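Galactitol 1-phosphate 5-dehydrogenase (Escherichia coli, PDB 4UEJ) catalyses the NAD-dependent oxidation of galactitol 1-phosphate to D-tagatose 6-phosphate as a zinc-containing, homodimeric dehydrogenase of the alcohol dehydrogenase family. Local coordinates at residues P54-H59 with R112-F117; E60-I65 with D139-E144. All coordinates share one frame; numbering follows the deposited sequence.

Interaction 1. Residues P54-H59 with R112-F117. With ZN (zinc ion), chain D.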
loop_
_atom_site.group_PDB
_atom_site.type_symbol
_atom_site.label_atom_id
_atom_site.label_comp_id
_atom_site.label_asym_id
_atom_site.label_seq_id
_atom_site.Cartn_x
_atom_site.Cartn_y
_atom_site.Cartn_z
ATOM N N PRO A 54 -9.814 33.408 13.053
ATOM C CA PRO A 54 -8.633 33.718 12.237
ATOM C C PRO A 54 -7.431 32.870 12.626
ATOM O O PRO A 54 -7.382 32.363 13.743
ATOM C CB PRO A 54 -8.378 35.193 12.542
ATOM C CG PRO A 54 -8.938 35.386 13.913
ATOM C CD PRO A 54 -10.146 34.505 13.977
ATOM N N ILE A 55 -6.481 32.706 11.713
ATOM C CA ILE A 55 -5.333 31.858 11.982
ATOM C C ILE A 55 -4.091 32.466 11.353
ATOM O O ILE A 55 -4.175 33.139 10.328
ATOM C CB ILE A 55 -5.560 30.420 11.447
ATOM C CG1 ILE A 55 -4.478 29.461 11.944
ATOM C CG2 ILE A 55 -5.641 30.409 9.925
ATOM C CD1 ILE A 55 -4.764 27.993 11.602
ATOM N N THR A 56 -2.945 32.264 11.988
ATOM C CA THR A 56 -1.681 32.631 11.371
ATOM C C THR A 56 -0.956 31.347 11.001
ATOM O O THR A 56 -0.654 30.518 11.863
ATOM C CB THR A 56 -0.815 33.507 12.299
ATOM O OG1 THR A 56 -1.469 34.766 12.502
ATOM C CG2 THR A 56 0.556 33.756 11.679
ATOM N N LEU A 57 -0.701 31.170 9.710
ATOM C CA LEU A 57 -0.084 29.939 9.231
ATOM C C LEU A 57 1.444 30.037 9.229
ATOM O O LEU A 57 2.022 31.018 9.705
ATOM C CB LEU A 57 -0.600 29.610 7.825
ATOM C CG LEU A 57 -2.118 29.434 7.685
ATOM C CD1 LEU A 57 -2.527 29.263 6.217
ATOM C CD2 LEU A 57 -2.596 28.261 8.516
ATOM N N GLY A 58 2.091 29.014 8.688
ATOM C CA GLY A 58 3.536 29.015 8.536
ATOM C C GLY A 58 4.251 27.943 9.347
ATOM O O GLY A 58 4.448 28.108 10.558
ATOM N N HIS A 59 4.665 26.863 8.685
ATOM C CA HIS A 59 5.403 25.803 9.372
ATOM C C HIS A 59 6.728 25.449 8.703
ATOM O O HIS A 59 7.324 24.403 8.987
ATOM C CB HIS A 59 4.541 24.540 9.500
ATOM C CG HIS A 59 4.090 23.962 8.194
ATOM N ND1 HIS A 59 2.968 24.408 7.529
ATOM C CD2 HIS A 59 4.591 22.950 7.449
ATOM C CE1 HIS A 59 2.801 23.696 6.425
ATOM N NE2 HIS A 59 3.774 22.809 6.355
ATOM N N ARG A 112 -2.477 23.709 13.947
ATOM C CA ARG A 112 -3.282 23.535 15.153
ATOM C C ARG A 112 -3.064 24.673 16.159
ATOM O O ARG A 112 -3.869 24.873 17.065
ATOM C CB ARG A 112 -2.985 22.181 15.801
ATOM C CG ARG A 112 -3.359 20.999 14.920
ATOM C CD ARG A 112 -3.164 19.662 15.612
ATOM N NE ARG A 112 -3.504 18.560 14.713
ATOM C CZ ARG A 112 -3.624 17.288 15.090
ATOM N NH1 ARG A 112 -3.417 16.944 16.354
ATOM N NH2 ARG A 112 -3.938 16.356 14.199
ATOM N N ARG A 113 -1.960 25.396 15.991
ATOM C CA ARG A 113 -1.692 26.637 16.713
ATOM C C ARG A 113 -1.110 27.615 15.698
ATOM O O ARG A 113 -0.698 27.198 14.619
ATOM C CB ARG A 113 -0.711 26.427 17.874
ATOM C CG ARG A 113 0.634 25.845 17.435
ATOM C CD ARG A 113 1.768 26.204 18.392
ATOM N NE ARG A 113 2.156 27.611 18.281
ATOM C CZ ARG A 113 3.126 28.172 18.991
ATOM N NH1 ARG A 113 3.810 27.446 19.868
ATOM N NH2 ARG A 113 3.407 29.457 18.832
ATOM N N ASP A 114 -1.082 28.900 16.042
ATOM C CA ASP A 114 -0.560 29.912 15.127
ATOM C C ASP A 114 0.917 29.668 14.820
ATOM O O ASP A 114 1.655 29.104 15.635
ATOM C CB ASP A 114 -0.776 31.314 15.695
ATOM C CG ASP A 114 -2.217 31.774 15.564
ATOM O OD1 ASP A 114 -3.002 31.078 14.881
ATOM O OD2 ASP A 114 -2.568 32.826 16.130
ATOM N N GLY A 115 1.341 30.075 13.630
ATOM C CA GLY A 115 2.662 29.726 13.150
ATOM C C GLY A 115 3.533 30.888 12.713
ATOM O O GLY A 115 3.405 32.009 13.194
ATOM N N GLY A 116 4.406 30.604 11.755
ATOM C CA GLY A 116 5.557 31.445 11.481
ATOM C C GLY A 116 5.453 32.568 10.460
ATOM O O GLY A 116 6.475 33.139 10.085
ATOM N N PHE A 117 4.245 32.888 10.007
ATOM C CA PHE A 117 4.052 34.102 9.213
ATOM C C PHE A 117 3.941 35.280 10.167
ATOM O O PHE A 117 2.897 35.938 10.260
ATOM C CB PHE A 117 2.818 33.996 8.310
ATOM C CG PHE A 117 2.939 32.929 7.263
ATOM C CD1 PHE A 117 4.186 32.515 6.828
ATOM C CD2 PHE A 117 1.810 32.327 6.721
ATOM C CE1 PHE A 117 4.301 31.509 5.874
ATOM C CE2 PHE A 117 1.922 31.329 5.765
ATOM C CZ PHE A 117 3.164 30.923 5.336
HETATM ZN ZN ZN D . 4.172 21.343 4.920
HETATM O O HOH W 1 -0.144 34.922 15.381
HETATM O O HOH W 2 6.076 21.407 4.281
#
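F117 lays one face of its ring against the backbone of G58, whose CA stands 3.7 Å from the ring centroid in a CH-pi contact, while L57 CB touches F117 CE2. F117 CG lies anti to its carbonyl carbon (chi1 -65°), which lays the ring along the 57-58 backbone. Three backbone bonds join the loops: G115 N donates to T56 O, G116 N to G58 O, and F117 N to L57 O at 2.9 Å. At the other end T56 N points straight at D114 OD1 (3.1 Å, 177°), meeting it from above the carboxylate plane; Y52 OH binds the same oxygen, and a water joins D114 OD2 to T56 OG1. Glycines permit this closeness: a CB on G58 would clash with the nitrogens of G116 and F117, and one on G115 with G58 O. An alanine in place of F117 would probably leave L57 CB without its aromatic partner and open a gap beside G58, next to H59, whose NE2 binds the zinc thought to be catalytic. In the GroES-like domain, these loops precede strands 60-68 and 120-124, with L57 packed on helix 41-46 and backbone bonds from I55 and F117 to strand 2-7.

Interaction 2. Residues E60-I65 with D139-E144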
loop_
_atom_site.group_PDB
_atom_site.type_symbol
_atom_site.label_atom_id
_atom_site.label_comp_id
_atom_site.label_asym_id
_atom_site.label_seq_id
_atom_site.Cartn_x
_atom_site.Cartn_y
_atom_site.Cartn_z
ATOM N N GLU A 60 7.186 26.332 7.824
ATOM C CA GLU A 60 8.412 26.135 7.067
ATOM C C GLU A 60 9.244 27.378 7.259
ATOM O O GLU A 60 9.252 28.251 6.392
ATOM C CB GLU A 60 8.131 25.937 5.573
ATOM C CG GLU A 60 7.213 24.788 5.203
ATOM C CD GLU A 60 6.958 24.730 3.701
ATOM O OE1 GLU A 60 7.203 25.749 3.021
ATOM O OE2 GLU A 60 6.538 23.666 3.190
ATOM N N PHE A 61 9.916 27.498 8.395
ATOM C CA PHE A 61 10.620 28.741 8.640
ATOM C C PHE A 61 11.890 28.605 9.456
ATOM O O PHE A 61 12.132 27.594 10.108
ATOM C CB PHE A 61 9.687 29.775 9.304
ATOM C CG PHE A 61 9.160 29.393 10.671
ATOM C CD1 PHE A 61 7.954 28.726 10.801
ATOM C CD2 PHE A 61 9.824 29.791 11.824
ATOM C CE1 PHE A 61 7.442 28.413 12.061
ATOM C CE2 PHE A 61 9.317 29.482 13.094
ATOM C CZ PHE A 61 8.125 28.818 13.212
ATOM N N SER A 62 12.711 29.648 9.373
ATOM C CA SER A 62 13.947 29.730 10.129
ATOM C C SER A 62 14.101 31.116 10.723
ATOM O O SER A 62 13.394 32.048 10.350
ATOM C CB SER A 62 15.152 29.415 9.239
ATOM O OG SER A 62 15.205 30.327 8.156
ATOM N N GLY A 63 15.044 31.247 11.637
ATOM C CA GLY A 63 15.293 32.529 12.261
ATOM C C GLY A 63 16.337 32.371 13.337
ATOM O O GLY A 63 17.052 31.369 13.382
ATOM N N TYR A 64 16.434 33.379 14.197
ATOM C CA TYR A 64 17.422 33.372 15.257
ATOM C C TYR A 64 16.746 33.355 16.610
ATOM O O TYR A 64 15.706 33.993 16.800
ATOM C CB TYR A 64 18.341 34.586 15.145
ATOM C CG TYR A 64 19.133 34.605 13.864
ATOM C CD1 TYR A 64 20.342 33.928 13.764
ATOM C CD2 TYR A 64 18.669 35.292 12.753
ATOM C CE1 TYR A 64 21.072 33.941 12.591
ATOM C CE2 TYR A 64 19.394 35.310 11.573
ATOM C CZ TYR A 64 20.591 34.630 11.500
ATOM O OH TYR A 64 21.309 34.642 10.331
ATOM N N ILE A 65 17.340 32.628 17.547
ATOM C CA ILE A 65 16.846 32.639 18.914
ATOM C C ILE A 65 16.949 34.057 19.477
ATOM O O ILE A 65 18.027 34.660 19.494
ATOM C CB ILE A 65 17.619 31.662 19.817
ATOM C CG1 ILE A 65 17.453 30.220 19.324
ATOM C CG2 ILE A 65 17.153 31.808 21.267
ATOM C CD1 ILE A 65 16.024 29.735 19.286
ATOM N N ASP A 139 18.016 29.535 3.938
ATOM C CA ASP A 139 17.976 28.118 3.554
ATOM C C ASP A 139 17.281 27.269 4.598
ATOM O O ASP A 139 16.814 26.170 4.301
ATOM C CB ASP A 139 19.376 27.542 3.343
ATOM C CG ASP A 139 20.110 28.173 2.176
ATOM O OD1 ASP A 139 19.572 29.121 1.562
ATOM O OD2 ASP A 139 21.239 27.717 1.890
ATOM N N GLY A 140 17.253 27.758 5.827
ATOM C CA GLY A 140 16.694 26.998 6.929
ATOM C C GLY A 140 15.209 26.764 6.774
ATOM O O GLY A 140 14.665 25.789 7.308
ATOM N N ALA A 141 14.546 27.658 6.048
ATOM C CA ALA A 141 13.110 27.518 5.812
ATOM C C ALA A 141 12.790 26.343 4.903
ATOM O O ALA A 141 11.621 25.985 4.736
ATOM C CB ALA A 141 12.538 28.792 5.219
ATOM N N PHE A 142 13.817 25.719 4.334
ATOM C CA PHE A 142 13.561 24.610 3.419
ATOM C C PHE A 142 13.794 23.264 4.063
ATOM O O PHE A 142 13.492 22.231 3.459
ATOM C CB PHE A 142 14.427 24.733 2.160
ATOM C CG PHE A 142 13.928 25.763 1.192
ATOM C CD1 PHE A 142 14.304 27.084 1.321
ATOM C CD2 PHE A 142 13.057 25.410 0.173
ATOM C CE1 PHE A 142 13.844 28.044 0.428
ATOM C CE2 PHE A 142 12.592 26.365 -0.720
ATOM C CZ PHE A 142 12.986 27.687 -0.586
ATOM N N ILE A 143 14.315 23.264 5.288
ATOM C CA ILE A 143 14.620 21.988 5.932
ATOM C C ILE A 143 13.376 21.137 6.143
ATOM O O ILE A 143 13.388 19.946 5.838
ATOM C CB ILE A 143 15.327 22.196 7.266
ATOM C CG1 ILE A 143 16.704 22.798 7.009
ATOM C CG2 ILE A 143 15.465 20.875 8.023
ATOM C CD1 ILE A 143 17.571 22.782 8.225
ATOM N N GLU A 144 12.309 21.742 6.659
ATOM C CA GLU A 144 11.074 21.018 6.884
ATOM C C GLU A 144 10.519 20.401 5.573
ATOM O O GLU A 144 10.237 19.192 5.541
ATOM C CB GLU A 144 10.060 21.938 7.579
ATOM C CG GLU A 144 8.931 21.213 8.288
ATOM C CD GLU A 144 7.784 20.879 7.378
ATOM O OE1 GLU A 144 7.797 21.331 6.216
ATOM O OE2 GLU A 144 6.875 20.140 7.819
HETATM O O HOH W 3 9.929 26.934 2.607
HETATM O O HOH W 2 6.076 21.407 4.281
#
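E60 and E144 turn their carboxylates toward one water by different torsions. The E60 chain runs extended beyond CG, whereas E144 has CG anti to its backbone N (chi1 -160°) and bends at chi2 (-85°), which brings E144 OE1 to 3.6 Å from E60 CG. The two side chains cross at about a right angle, their carboxylate planes 40° apart. The water, itself a zinc ligand, donates to E60 OE2 and to E144 OE1, each at 2.6 Å, and so bridges two acids whose facing oxygens, these same two atoms, stand 4.0 Å apart. The other oxygen of E60, OE1, forms a salt bridge with K341 and accepts from a second water, which also donates to A141 O at 2.9 Å.

Away from the acids the contact is van der Waals packing of small side chains on backbone. A141 CB sits 3.5 Å from E60 O and also touches F61 CA, so the methyl packs on the strand backbone. Farther along, S62 CB lies 3.6 Å from G140 C; a CB on G140 would run into it. S62 OG is hydrogen-bonded to I137 O, two residues ahead of D139. Strand 60-68 of the GroES-like domain is thereby packed against the turn leading into helix 143-155.

E144 is assigned by similarity as a ligand of the catalytic zinc, but here it reaches the metal through the bound water rather than directly. That water is held by two carboxylate acceptors at once, while K341 engages the other oxygen of E60. Zinc would be expected to polarise the water, making its protons stronger donors to E60 and E144.

Interactions 1 and 2 lie about 15 Å apart, centre to centre, and interlock along the chain: 54-59 runs directly into 60-65, then come 112-117 and 139-144. The first pair joins two loops of the GroES-like domain; the second joins the strand that follows the first loop to the start of helix 143-155. They also touch, through G116 CA on F61 CE1 (3.6 Å) and H59 O on E144 CG. H59 binds the probably catalytic zinc directly, as does C38, while E60 and E144 meet it through its water. The chain passes without a break from loop 54-59 into strand 60-68, which places H59 and E60 as neighbours beside the metal.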